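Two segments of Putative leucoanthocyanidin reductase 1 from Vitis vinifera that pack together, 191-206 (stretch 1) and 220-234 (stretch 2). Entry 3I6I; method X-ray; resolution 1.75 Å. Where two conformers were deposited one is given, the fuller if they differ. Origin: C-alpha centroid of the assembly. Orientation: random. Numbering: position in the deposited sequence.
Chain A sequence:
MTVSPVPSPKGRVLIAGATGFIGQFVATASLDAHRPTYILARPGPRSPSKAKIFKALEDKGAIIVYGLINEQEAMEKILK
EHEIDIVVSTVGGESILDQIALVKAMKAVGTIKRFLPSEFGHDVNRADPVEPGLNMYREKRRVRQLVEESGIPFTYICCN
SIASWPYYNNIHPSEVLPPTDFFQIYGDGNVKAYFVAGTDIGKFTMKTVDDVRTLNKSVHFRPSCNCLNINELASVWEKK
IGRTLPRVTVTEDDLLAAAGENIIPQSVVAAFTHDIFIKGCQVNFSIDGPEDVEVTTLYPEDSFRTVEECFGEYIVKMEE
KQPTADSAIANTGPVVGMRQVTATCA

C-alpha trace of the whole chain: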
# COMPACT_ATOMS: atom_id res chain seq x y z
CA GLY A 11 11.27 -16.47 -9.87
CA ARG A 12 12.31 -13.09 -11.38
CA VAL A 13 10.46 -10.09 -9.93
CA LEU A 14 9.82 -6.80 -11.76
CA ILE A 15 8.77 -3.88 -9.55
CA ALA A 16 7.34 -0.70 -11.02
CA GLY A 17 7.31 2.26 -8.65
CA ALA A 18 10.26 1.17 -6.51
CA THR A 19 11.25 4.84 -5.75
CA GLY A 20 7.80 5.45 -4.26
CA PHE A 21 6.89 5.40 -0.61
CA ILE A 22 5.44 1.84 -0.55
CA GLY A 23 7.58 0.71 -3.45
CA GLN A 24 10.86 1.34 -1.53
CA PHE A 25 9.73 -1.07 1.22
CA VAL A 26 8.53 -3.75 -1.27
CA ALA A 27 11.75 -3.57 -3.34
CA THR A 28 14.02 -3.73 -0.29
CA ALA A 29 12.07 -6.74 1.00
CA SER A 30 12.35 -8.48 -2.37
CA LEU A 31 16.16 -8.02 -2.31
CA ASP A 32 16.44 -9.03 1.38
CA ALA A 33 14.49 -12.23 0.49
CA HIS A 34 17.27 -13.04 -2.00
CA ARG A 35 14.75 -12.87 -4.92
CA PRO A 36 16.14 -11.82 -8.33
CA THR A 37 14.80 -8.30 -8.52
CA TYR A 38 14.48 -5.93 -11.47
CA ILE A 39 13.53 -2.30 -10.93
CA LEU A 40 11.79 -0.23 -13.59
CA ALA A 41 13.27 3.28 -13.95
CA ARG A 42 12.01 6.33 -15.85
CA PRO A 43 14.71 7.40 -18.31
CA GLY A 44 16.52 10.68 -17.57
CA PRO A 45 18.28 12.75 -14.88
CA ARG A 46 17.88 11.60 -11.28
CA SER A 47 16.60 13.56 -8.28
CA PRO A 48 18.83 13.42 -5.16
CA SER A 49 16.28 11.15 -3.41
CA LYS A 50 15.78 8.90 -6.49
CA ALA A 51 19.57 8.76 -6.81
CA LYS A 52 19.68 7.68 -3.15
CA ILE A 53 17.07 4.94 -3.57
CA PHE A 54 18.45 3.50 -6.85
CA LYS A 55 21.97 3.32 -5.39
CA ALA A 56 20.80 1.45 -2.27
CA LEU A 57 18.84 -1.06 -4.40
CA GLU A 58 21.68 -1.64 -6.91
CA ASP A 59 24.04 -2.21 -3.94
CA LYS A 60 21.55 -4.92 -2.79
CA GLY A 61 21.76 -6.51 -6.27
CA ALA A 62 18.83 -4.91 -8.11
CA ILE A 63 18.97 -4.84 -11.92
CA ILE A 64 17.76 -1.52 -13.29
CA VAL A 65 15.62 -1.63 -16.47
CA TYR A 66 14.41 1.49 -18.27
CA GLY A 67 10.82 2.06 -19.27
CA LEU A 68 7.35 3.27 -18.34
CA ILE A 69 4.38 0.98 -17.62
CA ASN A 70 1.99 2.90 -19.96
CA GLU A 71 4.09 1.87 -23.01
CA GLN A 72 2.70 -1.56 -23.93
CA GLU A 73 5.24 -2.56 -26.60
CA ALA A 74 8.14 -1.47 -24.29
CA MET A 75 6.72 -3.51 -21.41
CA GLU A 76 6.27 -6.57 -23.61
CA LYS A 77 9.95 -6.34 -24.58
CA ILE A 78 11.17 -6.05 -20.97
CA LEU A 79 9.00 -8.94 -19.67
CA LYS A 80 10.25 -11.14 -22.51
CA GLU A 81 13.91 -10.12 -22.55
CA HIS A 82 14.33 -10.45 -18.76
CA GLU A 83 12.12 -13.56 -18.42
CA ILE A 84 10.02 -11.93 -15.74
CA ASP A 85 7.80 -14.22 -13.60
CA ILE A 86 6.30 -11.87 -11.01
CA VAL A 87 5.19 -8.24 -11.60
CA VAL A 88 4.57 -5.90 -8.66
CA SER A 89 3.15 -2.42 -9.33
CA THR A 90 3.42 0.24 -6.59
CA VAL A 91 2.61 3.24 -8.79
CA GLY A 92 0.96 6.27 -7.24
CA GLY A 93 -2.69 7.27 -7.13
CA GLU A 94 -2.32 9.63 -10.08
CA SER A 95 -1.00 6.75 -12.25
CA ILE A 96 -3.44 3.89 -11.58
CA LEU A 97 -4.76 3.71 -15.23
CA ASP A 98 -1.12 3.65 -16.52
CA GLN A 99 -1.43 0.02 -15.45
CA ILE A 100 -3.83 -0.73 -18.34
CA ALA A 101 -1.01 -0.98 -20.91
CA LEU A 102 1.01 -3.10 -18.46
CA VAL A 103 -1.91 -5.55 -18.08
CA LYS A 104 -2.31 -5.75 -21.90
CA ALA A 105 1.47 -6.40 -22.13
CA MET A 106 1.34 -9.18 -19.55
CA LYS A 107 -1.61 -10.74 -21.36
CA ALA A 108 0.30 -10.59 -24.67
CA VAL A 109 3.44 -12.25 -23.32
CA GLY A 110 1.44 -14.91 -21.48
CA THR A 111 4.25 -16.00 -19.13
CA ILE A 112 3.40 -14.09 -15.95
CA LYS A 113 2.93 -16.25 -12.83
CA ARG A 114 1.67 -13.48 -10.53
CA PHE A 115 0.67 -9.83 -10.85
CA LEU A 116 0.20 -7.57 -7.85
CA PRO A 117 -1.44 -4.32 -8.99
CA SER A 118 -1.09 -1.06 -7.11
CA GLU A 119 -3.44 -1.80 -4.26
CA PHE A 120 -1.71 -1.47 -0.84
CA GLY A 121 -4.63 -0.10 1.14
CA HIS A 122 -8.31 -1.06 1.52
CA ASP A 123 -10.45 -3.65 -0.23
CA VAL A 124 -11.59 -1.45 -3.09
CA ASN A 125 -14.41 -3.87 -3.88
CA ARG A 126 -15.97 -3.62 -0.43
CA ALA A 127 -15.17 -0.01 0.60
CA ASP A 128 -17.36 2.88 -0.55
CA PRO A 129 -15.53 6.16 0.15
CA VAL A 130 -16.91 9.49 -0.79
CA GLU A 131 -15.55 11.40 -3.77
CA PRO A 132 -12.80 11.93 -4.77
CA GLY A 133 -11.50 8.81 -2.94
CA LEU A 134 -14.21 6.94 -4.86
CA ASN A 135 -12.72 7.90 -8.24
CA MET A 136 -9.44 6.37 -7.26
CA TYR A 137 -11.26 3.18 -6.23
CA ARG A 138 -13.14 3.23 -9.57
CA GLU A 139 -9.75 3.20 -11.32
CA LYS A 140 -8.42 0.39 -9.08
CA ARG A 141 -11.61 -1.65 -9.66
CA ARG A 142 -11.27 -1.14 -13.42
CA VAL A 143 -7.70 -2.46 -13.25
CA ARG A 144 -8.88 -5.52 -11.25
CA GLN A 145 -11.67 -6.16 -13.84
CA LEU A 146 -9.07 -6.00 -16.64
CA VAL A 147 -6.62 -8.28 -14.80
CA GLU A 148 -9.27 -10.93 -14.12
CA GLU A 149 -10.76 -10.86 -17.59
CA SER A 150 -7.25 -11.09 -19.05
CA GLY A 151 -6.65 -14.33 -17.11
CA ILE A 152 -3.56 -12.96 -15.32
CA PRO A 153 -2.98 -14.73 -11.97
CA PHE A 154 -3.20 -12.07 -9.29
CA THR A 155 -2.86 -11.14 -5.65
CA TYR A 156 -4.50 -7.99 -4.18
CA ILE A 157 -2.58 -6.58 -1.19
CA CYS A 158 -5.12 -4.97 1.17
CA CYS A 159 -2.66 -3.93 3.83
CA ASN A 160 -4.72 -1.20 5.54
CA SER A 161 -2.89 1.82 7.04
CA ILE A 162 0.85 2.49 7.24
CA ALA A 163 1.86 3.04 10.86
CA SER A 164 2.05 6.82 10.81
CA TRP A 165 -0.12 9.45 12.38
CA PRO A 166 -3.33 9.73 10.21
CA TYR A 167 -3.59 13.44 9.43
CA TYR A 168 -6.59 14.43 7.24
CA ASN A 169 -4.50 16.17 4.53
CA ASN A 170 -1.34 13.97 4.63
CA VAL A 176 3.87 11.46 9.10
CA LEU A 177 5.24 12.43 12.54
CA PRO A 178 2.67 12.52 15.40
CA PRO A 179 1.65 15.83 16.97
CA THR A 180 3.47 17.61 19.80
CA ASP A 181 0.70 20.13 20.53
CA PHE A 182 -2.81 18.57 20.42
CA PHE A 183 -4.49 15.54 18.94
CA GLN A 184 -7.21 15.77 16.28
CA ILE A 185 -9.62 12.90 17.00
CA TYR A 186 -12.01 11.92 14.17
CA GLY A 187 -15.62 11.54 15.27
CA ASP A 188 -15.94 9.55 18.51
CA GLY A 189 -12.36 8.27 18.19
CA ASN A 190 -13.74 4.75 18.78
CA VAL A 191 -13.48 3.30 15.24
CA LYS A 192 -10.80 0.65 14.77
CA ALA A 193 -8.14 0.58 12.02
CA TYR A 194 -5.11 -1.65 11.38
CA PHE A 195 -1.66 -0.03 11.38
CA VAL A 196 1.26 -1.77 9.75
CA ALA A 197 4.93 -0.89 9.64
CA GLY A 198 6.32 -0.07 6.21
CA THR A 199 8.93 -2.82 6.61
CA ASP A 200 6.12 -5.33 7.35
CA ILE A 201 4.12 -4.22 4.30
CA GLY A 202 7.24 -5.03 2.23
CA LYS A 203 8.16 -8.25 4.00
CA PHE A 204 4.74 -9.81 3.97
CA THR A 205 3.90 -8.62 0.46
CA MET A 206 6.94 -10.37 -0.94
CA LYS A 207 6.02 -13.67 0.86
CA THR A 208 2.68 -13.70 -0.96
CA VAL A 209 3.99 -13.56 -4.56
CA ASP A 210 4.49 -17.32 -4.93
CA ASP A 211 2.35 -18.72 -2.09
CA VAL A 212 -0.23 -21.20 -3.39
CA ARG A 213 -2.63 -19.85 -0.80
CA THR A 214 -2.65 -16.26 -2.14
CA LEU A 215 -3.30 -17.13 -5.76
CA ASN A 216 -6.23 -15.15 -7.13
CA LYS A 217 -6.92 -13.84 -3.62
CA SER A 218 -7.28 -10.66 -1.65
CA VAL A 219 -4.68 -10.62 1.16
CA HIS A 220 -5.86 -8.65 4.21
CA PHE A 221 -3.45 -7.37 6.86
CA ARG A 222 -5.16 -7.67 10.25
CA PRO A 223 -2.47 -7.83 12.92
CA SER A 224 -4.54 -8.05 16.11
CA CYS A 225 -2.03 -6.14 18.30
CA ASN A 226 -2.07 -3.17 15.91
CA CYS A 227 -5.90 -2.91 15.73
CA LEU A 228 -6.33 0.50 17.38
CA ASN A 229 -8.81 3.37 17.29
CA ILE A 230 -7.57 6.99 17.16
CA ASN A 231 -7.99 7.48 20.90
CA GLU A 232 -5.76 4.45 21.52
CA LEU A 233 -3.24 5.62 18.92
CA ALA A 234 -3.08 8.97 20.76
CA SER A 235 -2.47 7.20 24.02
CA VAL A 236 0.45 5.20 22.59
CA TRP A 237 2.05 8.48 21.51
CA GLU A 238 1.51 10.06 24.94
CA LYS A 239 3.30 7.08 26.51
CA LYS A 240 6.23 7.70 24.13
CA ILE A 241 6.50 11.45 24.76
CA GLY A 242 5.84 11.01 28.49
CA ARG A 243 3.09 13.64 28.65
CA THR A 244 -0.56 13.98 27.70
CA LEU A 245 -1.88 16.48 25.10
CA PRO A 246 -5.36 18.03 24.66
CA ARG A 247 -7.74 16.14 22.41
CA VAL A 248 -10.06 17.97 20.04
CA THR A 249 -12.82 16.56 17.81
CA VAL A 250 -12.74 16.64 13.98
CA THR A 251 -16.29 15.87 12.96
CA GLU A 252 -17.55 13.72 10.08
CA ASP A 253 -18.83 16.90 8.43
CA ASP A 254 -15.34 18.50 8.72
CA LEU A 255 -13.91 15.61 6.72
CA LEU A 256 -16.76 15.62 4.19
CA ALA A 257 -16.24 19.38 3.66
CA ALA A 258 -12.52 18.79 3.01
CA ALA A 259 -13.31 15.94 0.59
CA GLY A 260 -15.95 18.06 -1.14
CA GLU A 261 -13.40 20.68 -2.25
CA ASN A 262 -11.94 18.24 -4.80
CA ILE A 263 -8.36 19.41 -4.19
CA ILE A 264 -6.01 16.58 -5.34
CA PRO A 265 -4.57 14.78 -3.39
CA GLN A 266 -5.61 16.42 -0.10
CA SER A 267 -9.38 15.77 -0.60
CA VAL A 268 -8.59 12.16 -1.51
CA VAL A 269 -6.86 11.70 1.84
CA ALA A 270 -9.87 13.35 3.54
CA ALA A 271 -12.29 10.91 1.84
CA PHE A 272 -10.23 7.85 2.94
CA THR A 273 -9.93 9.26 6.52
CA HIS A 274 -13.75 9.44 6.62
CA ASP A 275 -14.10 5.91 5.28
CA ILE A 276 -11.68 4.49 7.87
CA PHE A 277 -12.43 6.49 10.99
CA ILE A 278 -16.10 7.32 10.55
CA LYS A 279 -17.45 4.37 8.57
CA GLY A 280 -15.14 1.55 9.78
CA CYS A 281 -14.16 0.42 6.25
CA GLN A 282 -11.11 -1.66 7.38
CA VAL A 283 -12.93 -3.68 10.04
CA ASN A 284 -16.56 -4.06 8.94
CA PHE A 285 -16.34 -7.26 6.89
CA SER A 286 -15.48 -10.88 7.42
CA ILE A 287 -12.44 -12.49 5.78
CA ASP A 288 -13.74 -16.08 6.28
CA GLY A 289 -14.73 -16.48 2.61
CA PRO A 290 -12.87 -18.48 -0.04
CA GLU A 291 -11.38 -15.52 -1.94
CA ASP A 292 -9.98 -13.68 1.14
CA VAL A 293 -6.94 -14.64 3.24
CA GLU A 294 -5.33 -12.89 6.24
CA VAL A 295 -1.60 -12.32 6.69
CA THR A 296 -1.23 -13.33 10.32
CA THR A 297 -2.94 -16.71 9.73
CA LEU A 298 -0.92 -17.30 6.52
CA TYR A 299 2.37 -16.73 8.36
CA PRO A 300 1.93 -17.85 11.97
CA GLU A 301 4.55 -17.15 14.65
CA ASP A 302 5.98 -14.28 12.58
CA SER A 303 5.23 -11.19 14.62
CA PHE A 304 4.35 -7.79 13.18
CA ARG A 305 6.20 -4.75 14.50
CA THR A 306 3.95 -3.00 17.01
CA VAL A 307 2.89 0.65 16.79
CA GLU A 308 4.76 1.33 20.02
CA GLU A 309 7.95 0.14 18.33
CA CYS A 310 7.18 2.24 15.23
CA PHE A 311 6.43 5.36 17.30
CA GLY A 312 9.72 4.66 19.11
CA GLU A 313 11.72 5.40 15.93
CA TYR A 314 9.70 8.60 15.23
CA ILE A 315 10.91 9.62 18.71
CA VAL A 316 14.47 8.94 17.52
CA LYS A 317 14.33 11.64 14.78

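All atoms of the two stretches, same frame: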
# COMPACT_ATOMS: atom_id res chain seq x y z
N VAL A 191 -13.41 4.13 16.46
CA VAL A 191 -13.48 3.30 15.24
C VAL A 191 -12.09 2.71 14.99
O VAL A 191 -11.09 3.42 14.85
CB VAL A 191 -14.01 4.06 14.05
CG1 VAL A 191 -14.02 3.13 12.78
CG2 VAL A 191 -15.40 4.58 14.32
N LYS A 192 -12.04 1.38 14.97
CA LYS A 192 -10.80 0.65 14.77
C LYS A 192 -10.20 0.70 13.35
O LYS A 192 -10.94 0.74 12.38
CB LYS A 192 -11.03 -0.82 15.12
CG LYS A 192 -11.32 -1.07 16.61
CD LYS A 192 -10.12 -0.99 17.48
CE LYS A 192 -10.35 -1.56 18.88
NZ LYS A 192 -9.08 -1.65 19.68
N ALA A 193 -8.88 0.73 13.28
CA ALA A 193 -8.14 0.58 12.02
C ALA A 193 -6.95 -0.32 12.29
O ALA A 193 -6.59 -0.54 13.45
CB ALA A 193 -7.69 1.93 11.50
N TYR A 194 -6.33 -0.88 11.25
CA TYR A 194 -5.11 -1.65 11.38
C TYR A 194 -3.93 -0.86 10.88
O TYR A 194 -3.93 -0.34 9.78
CB TYR A 194 -5.19 -2.97 10.60
CG TYR A 194 -6.19 -3.96 11.14
CD1 TYR A 194 -7.47 -4.05 10.61
CD2 TYR A 194 -5.86 -4.79 12.20
CE1 TYR A 194 -8.39 -4.96 11.12
CE2 TYR A 194 -6.75 -5.71 12.68
CZ TYR A 194 -8.02 -5.78 12.15
OH TYR A 194 -8.85 -6.70 12.73
N PHE A 195 -2.90 -0.77 11.70
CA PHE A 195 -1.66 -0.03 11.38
C PHE A 195 -0.51 -0.99 11.22
O PHE A 195 -0.29 -1.89 12.04
CB PHE A 195 -1.35 1.00 12.48
CG PHE A 195 -2.44 2.00 12.68
CD1 PHE A 195 -2.48 3.16 11.93
CD2 PHE A 195 -3.49 1.74 13.56
CE1 PHE A 195 -3.49 4.08 12.10
CE2 PHE A 195 -4.53 2.66 13.72
CZ PHE A 195 -4.52 3.85 12.99
N VAL A 196 0.22 -0.83 10.13
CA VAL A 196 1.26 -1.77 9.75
C VAL A 196 2.53 -1.01 9.43
O VAL A 196 2.54 -0.02 8.64
CB VAL A 196 0.82 -2.56 8.51
CG1 VAL A 196 1.88 -3.63 8.16
CG2 VAL A 196 -0.56 -3.19 8.73
N ALA A 197 3.64 -1.45 10.01
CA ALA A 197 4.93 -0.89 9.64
C ALA A 197 5.22 -1.04 8.15
O ALA A 197 4.99 -2.07 7.57
CB ALA A 197 6.08 -1.54 10.45
N GLY A 198 5.77 0.02 7.56
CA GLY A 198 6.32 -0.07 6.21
C GLY A 198 7.13 -1.33 5.92
O GLY A 198 6.95 -1.99 4.88
N THR A 199 8.06 -1.66 6.80
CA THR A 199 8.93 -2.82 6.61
C THR A 199 8.11 -4.11 6.58
O THR A 199 8.50 -5.05 5.88
CB THR A 199 10.08 -2.90 7.66
OG1 THR A 199 9.54 -2.95 8.99
CG2 THR A 199 11.03 -1.70 7.56
N ASP A 200 7.03 -4.17 7.36
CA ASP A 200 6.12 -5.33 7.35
C ASP A 200 5.25 -5.36 6.09
O ASP A 200 4.96 -6.41 5.57
CB ASP A 200 5.23 -5.36 8.60
CG ASP A 200 5.96 -5.86 9.84
OD1 ASP A 200 6.98 -6.58 9.69
OD2 ASP A 200 5.52 -5.53 10.96
N ILE A 201 4.83 -4.21 5.59
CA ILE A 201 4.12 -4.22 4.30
C ILE A 201 5.04 -4.83 3.23
O ILE A 201 4.60 -5.68 2.44
CB ILE A 201 3.72 -2.82 3.88
CG1 ILE A 201 2.72 -2.22 4.86
CG2 ILE A 201 3.12 -2.86 2.39
CD1 ILE A 201 2.44 -0.74 4.62
N GLY A 202 6.31 -4.44 3.20
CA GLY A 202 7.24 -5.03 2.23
C GLY A 202 7.47 -6.52 2.46
O GLY A 202 7.37 -7.34 1.55
N LYS A 203 7.78 -6.89 3.70
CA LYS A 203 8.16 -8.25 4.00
C LYS A 203 7.04 -9.21 3.65
O LYS A 203 7.25 -10.24 2.96
CB LYS A 203 8.48 -8.34 5.49
CG LYS A 203 8.82 -9.73 6.00
CD LYS A 203 9.10 -9.64 7.52
CE LYS A 203 8.85 -10.98 8.22
NZ LYS A 203 9.16 -10.88 9.71
N PHE A 204 5.85 -8.89 4.13
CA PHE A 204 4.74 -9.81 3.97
C PHE A 204 4.20 -9.79 2.54
O PHE A 204 3.88 -10.83 2.04
CB PHE A 204 3.67 -9.62 5.03
CG PHE A 204 4.13 -10.05 6.39
CD1 PHE A 204 4.30 -11.39 6.68
CD2 PHE A 204 4.43 -9.12 7.38
CE1 PHE A 204 4.76 -11.80 7.91
CE2 PHE A 204 4.87 -9.53 8.64
CZ PHE A 204 5.04 -10.86 8.91
N THR A 205 4.20 -8.63 1.88
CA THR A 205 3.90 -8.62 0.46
C THR A 205 4.76 -9.59 -0.35
O THR A 205 4.25 -10.36 -1.20
CB THR A 205 4.04 -7.20 -0.13
OG1 THR A 205 3.02 -6.36 0.41
CG2 THR A 205 3.93 -7.22 -1.69
N MET A 206 6.07 -9.57 -0.12
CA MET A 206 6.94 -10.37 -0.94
C MET A 206 6.73 -11.86 -0.65
O MET A 206 6.95 -12.67 -1.55
CB MET A 206 8.40 -9.91 -0.85
CG MET A 206 8.60 -8.55 -1.57
SD MET A 206 7.82 -8.43 -3.25
CE MET A 206 8.61 -9.79 -4.04
N HIS A 220 -5.48 -9.69 3.24
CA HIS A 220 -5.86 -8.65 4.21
C HIS A 220 -4.85 -8.64 5.35
O HIS A 220 -4.49 -9.70 5.87
CB HIS A 220 -7.28 -8.85 4.72
CG HIS A 220 -8.29 -8.94 3.61
ND1 HIS A 220 -8.84 -7.80 3.03
CD2 HIS A 220 -8.79 -9.99 2.93
CE1 HIS A 220 -9.66 -8.18 2.06
NE2 HIS A 220 -9.68 -9.50 2.00
N PHE A 221 -4.38 -7.45 5.75
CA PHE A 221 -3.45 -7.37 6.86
C PHE A 221 -4.21 -6.98 8.13
O PHE A 221 -4.53 -5.80 8.32
CB PHE A 221 -2.32 -6.36 6.62
CG PHE A 221 -1.27 -6.79 5.60
CD1 PHE A 221 -1.62 -7.28 4.35
CD2 PHE A 221 0.09 -6.56 5.88
CE1 PHE A 221 -0.63 -7.65 3.44
CE2 PHE A 221 1.10 -6.89 4.94
CZ PHE A 221 0.71 -7.44 3.72
N ARG A 222 -4.43 -7.94 9.02
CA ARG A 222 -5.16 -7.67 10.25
C ARG A 222 -4.40 -8.10 11.49
O ARG A 222 -4.90 -8.95 12.27
CB ARG A 222 -6.52 -8.32 10.23
CG ARG A 222 -7.41 -7.87 9.11
CD ARG A 222 -8.83 -8.31 9.35
NE ARG A 222 -9.78 -7.61 8.49
CZ ARG A 222 -11.10 -7.82 8.49
NH1 ARG A 222 -11.64 -8.79 9.22
NH2 ARG A 222 -11.90 -7.09 7.72
N PRO A 223 -3.20 -7.51 11.71
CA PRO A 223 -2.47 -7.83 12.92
C PRO A 223 -3.24 -7.37 14.18
O PRO A 223 -3.48 -6.16 14.40
CB PRO A 223 -1.14 -7.06 12.75
CG PRO A 223 -1.52 -5.87 11.91
CD PRO A 223 -2.47 -6.51 10.91
N SER A 224 -3.66 -8.33 14.99
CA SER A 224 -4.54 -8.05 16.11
C SER A 224 -3.95 -7.04 17.12
O SER A 224 -4.68 -6.27 17.73
CB SER A 224 -4.98 -9.35 16.82
OG SER A 224 -3.85 -10.00 17.41
N CYS A 225 -2.63 -7.02 17.29
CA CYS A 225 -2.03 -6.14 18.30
C CYS A 225 -1.92 -4.70 17.81
O CYS A 225 -1.59 -3.78 18.59
CB CYS A 225 -0.68 -6.63 18.70
SG CYS A 225 -0.70 -8.23 19.58
N ASN A 226 -2.16 -4.50 16.52
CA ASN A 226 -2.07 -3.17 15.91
C ASN A 226 -3.46 -2.70 15.44
O ASN A 226 -3.57 -1.83 14.58
CB ASN A 226 -1.09 -3.18 14.72
CG ASN A 226 0.37 -3.37 15.12
OD1 ASN A 226 0.72 -3.70 16.26
ND2 ASN A 226 1.23 -3.26 14.13
N CYS A 227 -4.51 -3.29 16.02
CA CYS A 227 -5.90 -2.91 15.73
C CYS A 227 -6.26 -1.85 16.80
O CYS A 227 -6.60 -2.18 17.94
CB CYS A 227 -6.82 -4.11 15.83
SG CYS A 227 -8.53 -3.76 15.33
N LEU A 228 -6.10 -0.60 16.43
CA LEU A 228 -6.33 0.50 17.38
C LEU A 228 -7.28 1.54 16.79
O LEU A 228 -7.34 1.73 15.57
CB LEU A 228 -5.00 1.20 17.71
CG LEU A 228 -3.89 0.34 18.32
CD1 LEU A 228 -3.05 -0.21 17.20
CD2 LEU A 228 -3.04 1.18 19.26
N ASN A 229 -8.04 2.18 17.67
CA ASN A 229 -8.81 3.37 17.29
C ASN A 229 -7.93 4.61 17.53
O ASN A 229 -6.79 4.52 18.05
CB ASN A 229 -10.17 3.42 18.01
CG ASN A 229 -10.06 3.47 19.51
OD1 ASN A 229 -9.27 4.24 20.08
ND2 ASN A 229 -10.91 2.72 20.17
N ILE A 230 -8.40 5.78 17.11
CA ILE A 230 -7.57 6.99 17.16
C ILE A 230 -7.29 7.39 18.60
O ILE A 230 -6.20 7.89 18.94
CB ILE A 230 -8.23 8.20 16.47
CG1 ILE A 230 -8.64 7.86 15.05
CG2 ILE A 230 -7.25 9.40 16.47
N ASN A 231 -8.26 7.20 19.48
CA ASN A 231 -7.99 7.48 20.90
C ASN A 231 -6.85 6.60 21.49
O ASN A 231 -5.99 7.07 22.24
CB ASN A 231 -9.26 7.38 21.74
CG ASN A 231 -10.11 8.66 21.67
OD1 ASN A 231 -9.60 9.75 21.81
ND2 ASN A 231 -11.41 8.50 21.48
N GLU A 232 -6.80 5.35 21.06
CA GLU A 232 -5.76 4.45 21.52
C GLU A 232 -4.40 4.83 20.92
O GLU A 232 -3.39 4.81 21.62
CB GLU A 232 -6.15 2.99 21.18
CG GLU A 232 -7.40 2.52 21.95
CD GLU A 232 -7.96 1.17 21.49
OE1 GLU A 232 -7.87 0.81 20.29
OE2 GLU A 232 -8.45 0.43 22.36
N LEU A 233 -4.42 5.23 19.65
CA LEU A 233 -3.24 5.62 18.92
C LEU A 233 -2.62 6.86 19.60
O LEU A 233 -1.40 6.91 19.88
CB LEU A 233 -3.59 5.90 17.46
CG LEU A 233 -2.42 5.96 16.47
CD1 LEU A 233 -1.79 4.54 16.20
CD2 LEU A 233 -2.85 6.60 15.10
N ALA A 234 -3.48 7.81 19.93
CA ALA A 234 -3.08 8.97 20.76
C ALA A 234 -2.42 8.57 22.05
O ALA A 234 -1.36 9.09 22.43
CB ALA A 234 -4.29 9.86 21.04
O HOH W 1 -10.98 5.86 15.73

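Three aromatic side chains, Tyr194, Phe221 and Phe195, cover the most surface in this contact, and a short antiparallel pairing runs beside them. Ala193 N donates to Leu228 O at 2.9 Å, and Leu228 N returns a bond to Ala193 O at 3.0 Å. Two residues along, Phe195 N donates to Asn226 O at 3.1 Å. The strand partner then gives way to a side chain: Asn226 ND2 reaches Phe195 O at 2.9 Å, so an amide in the m rotamer continues the ladder where the backbone has turned off it. Asparagine suits this place because its short carboxamide can present an N-H much as a peptide does.

Tyr194 and Cys227 form a non-hydrogen-bonded pair with side chains on the same face of the sheet. The tyrosine ring lies between two neighbours: Arg222 CA sits over one face, 3.7 Å from the centroid of the Tyr194 ring, while Cys227 SG lies over the opposite face, 4.1 Å from that centroid. Pro223 O meets the ring edge, 3.5 Å from Tyr194 CD2. A flat ring fits such a slot, and the slim cysteine, with its CB 3.5 Å from Tyr194 CE2, closes one side of it.

Phe195 is buried and works with the helix that follows the second strand. Leu233 CD1 stands almost on the ring normal, 4.1 Å from the centroid of the Phe195 ring, and Leu228 CD1 comes to 4.2 Å from Phe195 CD2. Leucine suits both places, packing apolar methyls against the ring.

Phe221 carries the contact to the other helix. Its ring reaches Val196, with Phe221 CD2 4.1 Å from Val196 CG1, and Phe204, with Phe221 CE2 3.8 Å from Phe204 CB. The edge of the ring also faces helix backbone, Phe221 CE2 lying 3.9 Å from Asp200 O. Thr205 stands near this ring with its hydroxyl donating within the helix, OG1 to Ile201 O at 2.7 Å.

At the more open end, Lys192 bends back through two m torsions and then extends, bringing NZ within 2.8 Å of Glu232 OE1 in a salt bridge and 3.1 Å from Cys227 O. Glu232 OE1 also accepts from Asn229 N at 3.0 Å, while Asn229 OD1 caps the helix by accepting from Glu232 N at 2.9 Å. The cap and its return bond tie Glu232 to Asn229, and the same OE1 meets the lysine. Nearby, a water donates to Val191 O at 2.6 Å and accepts from Ile230 N at 2.9 Å, bridging the stretches.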